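PDB 1W5B: CELL division protein FTSZ homolog 1 from Methanocaldococcus jannaschii, which binds GTP and probably hydrolyses it while polymerising into the contractile Z ring at the future site of cell division. Local coordinates for residues A[48-53]-A[68-73]; A[41-46]-A[123-128]; A[95-100]-A[133-138]; A[155-160]-A[188-193]. One frame throughout, in Å; residues are numbered along the deposited sequence.

Contact 1: residues A[48-53]-A[68-73]; sequences AGNNTI and AINTDA. With GTP (guanosine-5'-triphosphate), chain C.
The two side chains that bridge helix 48-53 and strand 68-70 are N50 and N70, each set by its first torsion. In N50 the amide swings opposite the carbonyl carbon (chi1 -72°), which carries it off the helix toward the strand; in N70 the amide lies opposite the backbone N (chi1 -154°) and points out to meet that of N50. The amide carbons N50 CG and N70 CG lie 4.5 Å apart, with the two amide planes steeply inclined to each other. N50 CG also sits 4.1 Å from A68 CB and 4.0 Å from I69 O, so the amide spans three successive strand residues. One turn on, I53 CG2 meets A68 CB at 4.3 Å, a thin apolar edge that L76 of helix 73-77 extends over A68. The helix axis runs nearly antiparallel to the strand (159°), as expected where a beta-alpha-beta unit of the Rossmann-like GTPase domain, strand 40-45, helix 46-59 and strand 64-70, folds its helix back across the sheet. An alanine in place of N50 would probably open a gap above A68 and leave the amide of N70 without its neighbour, freer to turn. At the start of the helix segment A48 N donates to GTP O2A at 2.7 Å, almost straight, while A48 CB rests 3.5 Å from GTP C4 of the base. N51 ND2 bonds instead to D212, which itself binds GTP, and T71 OG1 pairs with T135 OG1 beside the gamma-phosphate.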
# COMPACT_ATOMS: atom_id res chain seq x y z
N ALA A 48 5.33 -4.92 12.06
CA ALA A 48 5.78 -4.43 10.76
C ALA A 48 4.88 -3.27 10.34
O ALA A 48 5.34 -2.27 9.79
CB ALA A 48 5.73 -5.55 9.71
N GLY A 49 3.58 -3.42 10.59
CA GLY A 49 2.65 -2.36 10.23
C GLY A 49 2.91 -1.09 11.02
O GLY A 49 2.87 0.01 10.47
N ASN A 50 3.18 -1.23 12.32
CA ASN A 50 3.46 -0.08 13.17
C ASN A 50 4.75 0.60 12.73
O ASN A 50 4.85 1.82 12.71
CB ASN A 50 3.58 -0.50 14.64
CG ASN A 50 2.24 -0.89 15.26
OD1 ASN A 50 1.19 -0.80 14.62
ND2 ASN A 50 2.27 -1.33 16.52
N ASN A 51 5.75 -0.21 12.38
CA ASN A 51 7.04 0.32 11.94
C ASN A 51 6.84 1.18 10.71
O ASN A 51 7.43 2.26 10.59
CB ASN A 51 8.02 -0.83 11.66
CG ASN A 51 9.41 -0.34 11.27
OD1 ASN A 51 10.01 0.46 11.98
ND2 ASN A 51 9.91 -0.83 10.14
N THR A 52 5.99 0.73 9.79
CA THR A 52 5.71 1.50 8.58
C THR A 52 5.02 2.83 8.93
O THR A 52 5.36 3.88 8.37
CB THR A 52 4.80 0.71 7.60
OG1 THR A 52 5.45 -0.51 7.21
CG2 THR A 52 4.51 1.55 6.35
N ILE A 53 4.05 2.78 9.84
CA ILE A 53 3.32 3.98 10.26
C ILE A 53 4.24 5.02 10.91
O ILE A 53 4.15 6.21 10.63
CB ILE A 53 2.19 3.64 11.27
CG1 ILE A 53 1.05 2.89 10.55
CG2 ILE A 53 1.65 4.92 11.92
CD1 ILE A 53 0.25 3.76 9.59
N ALA A 68 -2.21 3.32 14.07
CA ALA A 68 -1.46 2.11 14.36
C ALA A 68 -2.25 1.27 15.34
O ALA A 68 -2.83 1.79 16.28
CB ALA A 68 -0.10 2.46 14.96
N ILE A 69 -2.29 -0.04 15.11
CA ILE A 69 -3.00 -0.91 16.01
C ILE A 69 -2.13 -2.11 16.29
O ILE A 69 -1.36 -2.55 15.44
CB ILE A 69 -4.34 -1.38 15.42
CG1 ILE A 69 -4.12 -2.39 14.30
CG2 ILE A 69 -5.12 -0.19 14.89
CD1 ILE A 69 -5.41 -2.93 13.72
N ASN A 70 -2.22 -2.64 17.50
CA ASN A 70 -1.41 -3.78 17.84
C ASN A 70 -1.95 -4.37 19.13
O ASN A 70 -2.69 -3.71 19.87
CB ASN A 70 0.04 -3.31 18.03
CG ASN A 70 1.07 -4.41 17.77
OD1 ASN A 70 2.20 -4.13 17.38
ND2 ASN A 70 0.69 -5.66 18.01
N THR A 71 -1.60 -5.62 19.37
CA THR A 71 -1.97 -6.32 20.58
C THR A 71 -0.81 -6.02 21.56
O THR A 71 -1.03 -5.78 22.75
CB THR A 71 -2.05 -7.83 20.32
OG1 THR A 71 -0.90 -8.23 19.57
CG2 THR A 71 -3.31 -8.17 19.53
N ASP A 72 0.41 -6.00 21.03
CA ASP A 72 1.63 -5.74 21.80
C ASP A 72 1.73 -4.26 22.19
O ASP A 72 2.03 -3.42 21.35
CB ASP A 72 2.85 -6.13 20.95
CG ASP A 72 4.14 -6.18 21.75
OD1 ASP A 72 4.39 -5.26 22.56
OD2 ASP A 72 4.91 -7.13 21.54
N ALA A 73 1.50 -3.96 23.47
CA ALA A 73 1.57 -2.57 23.95
C ALA A 73 2.99 -2.00 23.88
O ALA A 73 3.18 -0.79 23.73
CB ALA A 73 1.04 -2.48 25.38
PG GTP C . 2.56 -11.10 16.45
O1G GTP C . 2.50 -12.64 16.38
O2G GTP C . 3.92 -10.62 16.99
O3G GTP C . 1.48 -10.55 17.39
O3B GTP C . 2.26 -10.56 14.91
PB GTP C . 2.75 -9.20 14.13
O1B GTP C . 3.08 -8.09 15.02
O2B GTP C . 1.69 -8.96 13.06
O3A GTP C . 4.06 -9.57 13.39
PA GTP C . 5.14 -8.70 12.72
O1A GTP C . 6.29 -8.50 13.66
O2A GTP C . 4.55 -7.53 12.08
O5' GTP C . 5.69 -9.80 11.65
C5' GTP C . 4.91 -10.21 10.52
C4' GTP C . 5.81 -10.30 9.30
O4' GTP C . 6.32 -8.99 9.00
C3' GTP C . 7.05 -11.18 9.53
O3' GTP C . 6.76 -12.52 9.19
C2' GTP C . 8.07 -10.58 8.56
O2' GTP C . 7.82 -11.08 7.25
C1' GTP C . 7.67 -9.09 8.55
N9 GTP C . 8.52 -8.22 9.37
C8 GTP C . 8.85 -8.39 10.72
N7 GTP C . 9.41 -7.33 11.26
C5 GTP C . 9.54 -6.45 10.21
C6 GTP C . 10.05 -5.12 10.15
O6 GTP C . 10.70 -4.54 11.01
N1 GTP C . 9.92 -4.55 8.87
C2 GTP C . 9.37 -5.18 7.76
N2 GTP C . 9.46 -4.57 6.62
N3 GTP C . 8.80 -6.37 7.82
C4 GTP C . 8.87 -6.94 9.06

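Contact 2: residues A[41-46]-A[123-128]; sequences TVVGCG and DMVFIT. With GTP (guanosine-5'-triphosphate), chain C.
V43 CG2 and V125 CG1 meet at 3.9 Å, their branches crossing at a slant, and form the apolar centre on the side of the sheet that packs against helix 135-149. Farther along the same side C45 SG lies 4.2 Å from I127 CG2, and I127 reaches on to V143 and A144 of that helix. The opposite side, covered by helix 207-227, is filled by V42, F126 and T128. There V42 CG2 approaches F126 CB at 4.3 Å; the phenyl group itself leads outward, with T41 O at its edge, and V223 packs on both V42 and F126. T128 has its hydroxyl opposite the backbone N (chi1 -170°), so OG1 faces the next strand and bonds to V157 O, while T128 CG2 lies on the side of strand 40-45, 3.8 Å from G44 CA. Between the two layers runs an unbroken parallel ladder of five hydrogen bonds, from T41 N to M124 O through to C45 N to T128 O. Its shortest rung, V43 N to F126 O, measures 2.6 Å and is practically straight (173°). CA-H...O contacts, such as G44 CA to T128 O at 3.3 Å, supplement it. Past the last rung the chain turns at G46, whose phi is positive and whose CA comes within 3.5 Å of GTP O1B; a beta carbon there would run into GTP O2B. Two adjacent parallel strands, 40-45 and 124-130, with G44, G46 and G49 in a pattern that resembles GxGxxG at the phosphate end, are consistent with the central sheet of a Rossmann-like nucleotide-binding fold.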
# COMPACT_ATOMS: atom_id res chain seq x y z
N THR A 41 -6.96 7.58 5.28
CA THR A 41 -6.39 7.08 6.53
C THR A 41 -5.53 5.86 6.25
O THR A 41 -5.92 4.98 5.48
CB THR A 41 -7.51 6.68 7.52
OG1 THR A 41 -8.34 7.82 7.79
CG2 THR A 41 -6.90 6.19 8.84
N VAL A 42 -4.34 5.83 6.84
CA VAL A 42 -3.45 4.70 6.67
C VAL A 42 -3.43 3.96 7.99
O VAL A 42 -3.17 4.55 9.04
CB VAL A 42 -2.01 5.14 6.32
CG1 VAL A 42 -1.13 3.90 6.16
CG2 VAL A 42 -2.00 5.97 5.04
N VAL A 43 -3.73 2.66 7.94
CA VAL A 43 -3.76 1.83 9.13
C VAL A 43 -2.69 0.75 9.12
O VAL A 43 -2.70 -0.14 8.26
CB VAL A 43 -5.13 1.12 9.28
CG1 VAL A 43 -5.15 0.30 10.53
CG2 VAL A 43 -6.26 2.14 9.32
N GLY A 44 -1.76 0.83 10.07
CA GLY A 44 -0.70 -0.17 10.19
C GLY A 44 -1.02 -1.12 11.33
O GLY A 44 -1.16 -0.69 12.47
N CYS A 45 -1.12 -2.41 11.02
CA CYS A 45 -1.44 -3.44 12.02
C CYS A 45 -0.23 -4.30 12.34
O CYS A 45 0.49 -4.72 11.44
CB CYS A 45 -2.55 -4.35 11.49
SG CYS A 45 -3.90 -3.49 10.67
N GLY A 46 -0.01 -4.57 13.63
CA GLY A 46 1.13 -5.38 14.03
C GLY A 46 2.45 -4.62 14.01
O GLY A 46 2.50 -3.44 13.65
N ASP A 123 -12.80 8.41 3.47
CA ASP A 123 -13.29 8.17 2.12
C ASP A 123 -12.48 7.00 1.58
O ASP A 123 -12.96 6.23 0.74
CB ASP A 123 -13.06 9.40 1.24
CG ASP A 123 -13.81 10.63 1.74
OD1 ASP A 123 -15.05 10.55 1.87
OD2 ASP A 123 -13.16 11.66 1.99
N MET A 124 -11.26 6.87 2.07
CA MET A 124 -10.36 5.81 1.62
C MET A 124 -9.45 5.34 2.75
O MET A 124 -8.89 6.16 3.49
CB MET A 124 -9.52 6.33 0.45
CG MET A 124 -8.40 5.43 0.01
SD MET A 124 -7.81 5.98 -1.58
CE MET A 124 -7.56 4.43 -2.37
N VAL A 125 -9.33 4.03 2.89
CA VAL A 125 -8.51 3.46 3.94
C VAL A 125 -7.44 2.51 3.40
O VAL A 125 -7.75 1.55 2.70
CB VAL A 125 -9.37 2.67 4.95
CG1 VAL A 125 -8.49 2.11 6.07
CG2 VAL A 125 -10.45 3.58 5.51
N PHE A 126 -6.19 2.79 3.74
CA PHE A 126 -5.07 1.95 3.32
C PHE A 126 -4.69 1.12 4.53
O PHE A 126 -4.43 1.66 5.61
CB PHE A 126 -3.86 2.78 2.89
CG PHE A 126 -4.02 3.46 1.57
CD1 PHE A 126 -4.80 4.61 1.45
CD2 PHE A 126 -3.39 2.95 0.44
CE1 PHE A 126 -4.94 5.25 0.21
CE2 PHE A 126 -3.53 3.57 -0.80
CZ PHE A 126 -4.30 4.72 -0.92
N ILE A 127 -4.65 -0.19 4.35
CA ILE A 127 -4.32 -1.13 5.41
C ILE A 127 -2.99 -1.76 5.07
O ILE A 127 -2.85 -2.41 4.03
CB ILE A 127 -5.39 -2.23 5.51
CG1 ILE A 127 -6.76 -1.60 5.75
CG2 ILE A 127 -5.08 -3.17 6.66
CD1 ILE A 127 -7.88 -2.61 5.70
N THR A 128 -2.00 -1.59 5.94
CA THR A 128 -0.68 -2.13 5.70
C THR A 128 -0.15 -2.95 6.87
O THR A 128 -0.41 -2.64 8.04
CB THR A 128 0.31 -1.00 5.38
OG1 THR A 128 1.54 -1.56 4.92
CG2 THR A 128 0.57 -0.15 6.61
PG GTP C . 2.56 -11.10 16.45
O1G GTP C . 2.50 -12.64 16.38
O2G GTP C . 3.92 -10.62 16.99
O3G GTP C . 1.48 -10.55 17.39
O3B GTP C . 2.26 -10.56 14.91
PB GTP C . 2.75 -9.20 14.13
O1B GTP C . 3.08 -8.09 15.02
O2B GTP C . 1.69 -8.96 13.06
O3A GTP C . 4.06 -9.57 13.39
PA GTP C . 5.14 -8.70 12.72
O1A GTP C . 6.29 -8.50 13.66
O2A GTP C . 4.55 -7.53 12.08
O5' GTP C . 5.69 -9.80 11.65
C5' GTP C . 4.91 -10.21 10.52
C4' GTP C . 5.81 -10.30 9.30
O4' GTP C . 6.32 -8.99 9.00
C3' GTP C . 7.05 -11.18 9.53
O3' GTP C . 6.76 -12.52 9.19
C2' GTP C . 8.07 -10.58 8.56
O2' GTP C . 7.82 -11.08 7.25
C1' GTP C . 7.67 -9.09 8.55
N9 GTP C . 8.52 -8.22 9.37
C8 GTP C . 8.85 -8.39 10.72
N7 GTP C . 9.41 -7.33 11.26
C5 GTP C . 9.54 -6.45 10.21
C6 GTP C . 10.05 -5.12 10.15
O6 GTP C . 10.70 -4.54 11.01
N1 GTP C . 9.92 -4.55 8.87
C2 GTP C . 9.37 -5.18 7.76
N2 GTP C . 9.46 -4.57 6.62
N3 GTP C . 8.80 -6.37 7.82
C4 GTP C . 8.87 -6.94 9.06

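Contact 3: residues A[95-100]-A[133-138]; sequences LGAGGN and GGTGTG. With GTP (guanosine-5'-triphosphate), chain C.
GTP O1G is gripped from both segments at once: G99 N donates to it at 2.6 Å and G134 N at 2.8 Å, the first bond more bent (143°) than the second (158°). A second gamma-phosphate oxygen, GTP O3G, is likewise shared, taking A97 N at 2.7 Å and the hydroxyl T135 OG1 at 2.8 Å; the same hydroxyl is also hydrogen-bonded to T71 OG1. T135 places that hydroxyl beside its own backbone N (chi1 -64°), which aims both donors of the residue at the phosphate chain; T135 N reaches the bridging atom GTP O3B at 3.1 Å, and G136 N donates to GTP O2B at 2.7 Å. This succession of amides at the start of a helix would be expected to stabilise the negative charge. The segments themselves meet by close backbone packing, N100 C standing 3.4 Å from G134 CA, and a beta carbon on G134 would clash with N100 N and A97 CB. Residues 97-100 form a type I' turn, closed by N100 N bonding to A97 O, with G98 and G99 at positive phi. G133 to G138 belong to the glycine-rich GGGTGTG signature of the tubulin/FtsZ family. T137 OG1 bonds back to G133 O at 2.8 Å, tying the loop to the helix it opens. The contact lies between the start of helix 101-110, whose I103 touches A97, and the start of helix 135-149, which follows strand 124-130.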
# COMPACT_ATOMS: atom_id res chain seq x y z
N LEU A 95 -0.08 -7.94 25.31
CA LEU A 95 0.97 -8.82 24.79
C LEU A 95 0.75 -9.15 23.31
O LEU A 95 -0.37 -9.06 22.82
CB LEU A 95 1.00 -10.14 25.57
CG LEU A 95 1.44 -10.11 27.03
CD1 LEU A 95 1.56 -11.55 27.54
CD2 LEU A 95 2.78 -9.39 27.14
N GLY A 96 1.82 -9.53 22.62
CA GLY A 96 1.71 -9.87 21.22
C GLY A 96 0.87 -11.13 21.05
O GLY A 96 0.42 -11.72 22.04
N ALA A 97 0.67 -11.54 19.80
CA ALA A 97 -0.13 -12.73 19.50
C ALA A 97 0.70 -14.00 19.37
O ALA A 97 0.17 -15.07 19.05
CB ALA A 97 -0.93 -12.51 18.23
N GLY A 98 2.01 -13.90 19.61
CA GLY A 98 2.87 -15.06 19.52
C GLY A 98 2.77 -15.83 18.22
O GLY A 98 2.95 -17.05 18.21
N GLY A 99 2.46 -15.13 17.13
CA GLY A 99 2.36 -15.77 15.82
C GLY A 99 1.04 -16.45 15.48
O GLY A 99 0.90 -17.04 14.42
N ASN A 100 0.05 -16.34 16.37
CA ASN A 100 -1.25 -16.97 16.16
C ASN A 100 -2.25 -16.01 15.50
O ASN A 100 -2.80 -15.12 16.16
CB ASN A 100 -1.82 -17.43 17.51
CG ASN A 100 -2.99 -18.36 17.36
OD1 ASN A 100 -3.87 -18.15 16.53
ND2 ASN A 100 -3.02 -19.40 18.19
N GLY A 133 2.69 -13.02 10.87
CA GLY A 133 2.63 -13.02 12.32
C GLY A 133 1.19 -13.24 12.77
O GLY A 133 0.33 -13.51 11.94
N GLY A 134 0.93 -13.13 14.06
CA GLY A 134 -0.43 -13.33 14.53
C GLY A 134 -1.33 -12.11 14.50
O GLY A 134 -2.52 -12.23 14.23
N THR A 135 -0.77 -10.93 14.75
CA THR A 135 -1.58 -9.72 14.78
C THR A 135 -1.95 -9.15 13.41
O THR A 135 -3.14 -9.03 13.09
CB THR A 135 -0.90 -8.63 15.61
OG1 THR A 135 -0.81 -9.07 16.97
CG2 THR A 135 -1.69 -7.33 15.55
N GLY A 136 -0.95 -8.80 12.61
CA GLY A 136 -1.22 -8.25 11.30
C GLY A 136 -2.07 -9.19 10.47
O GLY A 136 -3.10 -8.80 9.92
N THR A 137 -1.63 -10.45 10.38
CA THR A 137 -2.34 -11.46 9.60
C THR A 137 -3.82 -11.62 10.00
O THR A 137 -4.70 -11.66 9.14
CB THR A 137 -1.66 -12.82 9.74
OG1 THR A 137 -0.29 -12.70 9.35
CG2 THR A 137 -2.36 -13.85 8.86
N GLY A 138 -4.08 -11.69 11.30
CA GLY A 138 -5.44 -11.86 11.78
C GLY A 138 -6.34 -10.64 11.81
O GLY A 138 -7.53 -10.76 11.53
PG GTP C . 2.56 -11.10 16.45
O1G GTP C . 2.50 -12.64 16.38
O2G GTP C . 3.92 -10.62 16.99
O3G GTP C . 1.48 -10.55 17.39
O3B GTP C . 2.26 -10.56 14.91
PB GTP C . 2.75 -9.20 14.13
O1B GTP C . 3.08 -8.09 15.02
O2B GTP C . 1.69 -8.96 13.06
O3A GTP C . 4.06 -9.57 13.39
PA GTP C . 5.14 -8.70 12.72
O1A GTP C . 6.29 -8.50 13.66
O2A GTP C . 4.55 -7.53 12.08
O5' GTP C . 5.69 -9.80 11.65
C5' GTP C . 4.91 -10.21 10.52
C4' GTP C . 5.81 -10.30 9.30
O4' GTP C . 6.32 -8.99 9.00
C3' GTP C . 7.05 -11.18 9.53
O3' GTP C . 6.76 -12.52 9.19
C2' GTP C . 8.07 -10.58 8.56
O2' GTP C . 7.82 -11.08 7.25
C1' GTP C . 7.67 -9.09 8.55
N9 GTP C . 8.52 -8.22 9.37
C8 GTP C . 8.85 -8.39 10.72
N7 GTP C . 9.41 -7.33 11.26
C5 GTP C . 9.54 -6.45 10.21
C6 GTP C . 10.05 -5.12 10.15
O6 GTP C . 10.70 -4.54 11.01
N1 GTP C . 9.92 -4.55 8.87
C2 GTP C . 9.37 -5.18 7.76
N2 GTP C . 9.46 -4.57 6.62
N3 GTP C . 8.80 -6.37 7.82
C4 GTP C . 8.87 -6.94 9.06

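Contact 4: residues A[155-160]-A[188-193]; sequences VAVVTL and VVIPNE
The flat amide of N192 has the T159 side chain over one face: N192 ND2 stands 3.8 Å from both T159 CG2 and T159 CB. L160 O approaches the same face nearer the root, 3.4 Å from N192 CG. At the oxygen edge, close to the amide plane, a water joins the two side chains, accepting from T159 OG1 at 2.7 Å and donating to N192 OD1 at 2.7 Å. The T159 hydroxyl can reach it because it sits between backbone N and carbonyl carbon (chi1 62°). A leucine in place of N192 would probably leave this water without its acceptor and break the bridge to T159. Backbone bonding extends to the same residue, N192 N reaching L160 O over a bent bond (144°), the last of five rungs that begin at V188 N to A156 O. Toward helix 207-227 and strand 249-256, V157 CG1 meets I190 CD1 at 4.0 Å, with V157 and V188 side by side. On the opposite side L160 CD2 presses on V189 CG1 at 3.6 Å, where L177 and M170 of helix 167-183 close over them. The strands run parallel, their axes 26° apart. N192 comes near the bound GTP and E165, which binds the nucleotide. Parallel strands 153-160 and 186-191 joined through helix 167-183 make a beta-alpha-beta crossover at one margin of the Rossmann-like GTPase sheet.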
# COMPACT_ATOMS: atom_id res chain seq x y z
N VAL A 155 -8.17 -0.29 0.59
CA VAL A 155 -6.98 -0.80 -0.08
C VAL A 155 -5.96 -1.35 0.91
O VAL A 155 -5.69 -0.73 1.94
CB VAL A 155 -6.31 0.30 -0.91
CG1 VAL A 155 -5.05 -0.22 -1.58
CG2 VAL A 155 -7.30 0.82 -1.96
N ALA A 156 -5.40 -2.51 0.60
CA ALA A 156 -4.39 -3.10 1.45
C ALA A 156 -3.07 -3.14 0.69
O ALA A 156 -3.06 -3.26 -0.53
CB ALA A 156 -4.80 -4.53 1.86
N VAL A 157 -1.98 -3.00 1.42
CA VAL A 157 -0.64 -3.05 0.85
C VAL A 157 0.10 -3.85 1.90
O VAL A 157 0.47 -3.33 2.95
CB VAL A 157 0.01 -1.65 0.72
CG1 VAL A 157 1.41 -1.80 0.12
CG2 VAL A 157 -0.84 -0.75 -0.16
N VAL A 158 0.30 -5.13 1.61
CA VAL A 158 0.95 -6.03 2.54
C VAL A 158 2.11 -6.76 1.89
O VAL A 158 2.25 -6.77 0.66
CB VAL A 158 -0.07 -7.07 3.04
CG1 VAL A 158 -1.27 -6.36 3.61
CG2 VAL A 158 -0.51 -7.97 1.88
N THR A 159 2.94 -7.36 2.74
CA THR A 159 4.09 -8.12 2.27
C THR A 159 3.95 -9.57 2.70
O THR A 159 3.29 -9.87 3.70
CB THR A 159 5.40 -7.62 2.90
OG1 THR A 159 5.34 -7.80 4.32
CG2 THR A 159 5.64 -6.16 2.57
N LEU A 160 4.55 -10.47 1.92
CA LEU A 160 4.56 -11.89 2.21
C LEU A 160 5.95 -12.08 2.83
O LEU A 160 6.88 -11.35 2.48
CB LEU A 160 4.40 -12.71 0.92
CG LEU A 160 3.02 -13.28 0.54
CD1 LEU A 160 1.88 -12.54 1.21
CD2 LEU A 160 2.87 -13.21 -0.97
N VAL A 188 -2.81 -4.96 -2.69
CA VAL A 188 -1.47 -4.90 -3.24
C VAL A 188 -0.56 -5.82 -2.43
O VAL A 188 -0.38 -5.62 -1.23
CB VAL A 188 -0.91 -3.47 -3.20
CG1 VAL A 188 0.41 -3.41 -3.92
CG2 VAL A 188 -1.91 -2.51 -3.83
N VAL A 189 0.02 -6.83 -3.08
CA VAL A 189 0.89 -7.78 -2.41
C VAL A 189 2.34 -7.67 -2.86
O VAL A 189 2.63 -7.76 -4.05
CB VAL A 189 0.42 -9.22 -2.64
CG1 VAL A 189 1.18 -10.16 -1.73
CG2 VAL A 189 -1.07 -9.34 -2.37
N ILE A 190 3.24 -7.51 -1.89
CA ILE A 190 4.68 -7.38 -2.15
C ILE A 190 5.40 -8.60 -1.57
O ILE A 190 5.44 -8.78 -0.35
CB ILE A 190 5.24 -6.11 -1.47
CG1 ILE A 190 4.39 -4.91 -1.83
CG2 ILE A 190 6.69 -5.89 -1.89
CD1 ILE A 190 4.76 -3.62 -1.08
N PRO A 191 5.97 -9.46 -2.44
CA PRO A 191 6.69 -10.68 -2.03
C PRO A 191 8.09 -10.36 -1.54
O PRO A 191 9.00 -10.22 -2.36
CB PRO A 191 6.74 -11.51 -3.32
CG PRO A 191 5.76 -10.84 -4.26
CD PRO A 191 5.85 -9.38 -3.90
N ASN A 192 8.28 -10.27 -0.23
CA ASN A 192 9.60 -9.94 0.33
C ASN A 192 10.74 -10.78 -0.26
O ASN A 192 11.83 -10.28 -0.49
CB ASN A 192 9.59 -10.09 1.85
CG ASN A 192 9.15 -8.81 2.56
OD1 ASN A 192 8.89 -8.81 3.76
ND2 ASN A 192 9.08 -7.71 1.81
N GLU A 193 10.47 -12.06 -0.51
CA GLU A 193 11.49 -12.95 -1.05
C GLU A 193 12.09 -12.44 -2.37
O GLU A 193 13.26 -12.68 -2.66
CB GLU A 193 10.90 -14.35 -1.24
CG GLU A 193 11.87 -15.38 -1.82
CD GLU A 193 13.08 -15.64 -0.93
OE1 GLU A 193 13.00 -15.43 0.30
OE2 GLU A 193 14.12 -16.08 -1.48
O HOH W 1 7.73 -6.78 5.20

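Contacts 2 and 4 are steps of one parallel sheet, their centres 13 Å apart, and are probably hydrogen-bonded through I127 N and V155 O, 2.7 Å apart. Contact 1 adds the strand on the far side of 40-45, where I69 N reaches G44 O at 2.9 Å, and lies 11 Å from contact 2 between centres. Contact 3 sits beyond the strand ends and closes over the gamma-phosphate; it touches contact 1 through T71 OG1 and T135 OG1, 2.7 Å apart, and contact 2 through G46 CA and T135 CG2. Contacts 1, 2 and 3 all touch GTP. Contact 4 stays about 7 Å from contact 3 (nearest atoms), its N192 side chain about 4 Å from GTP.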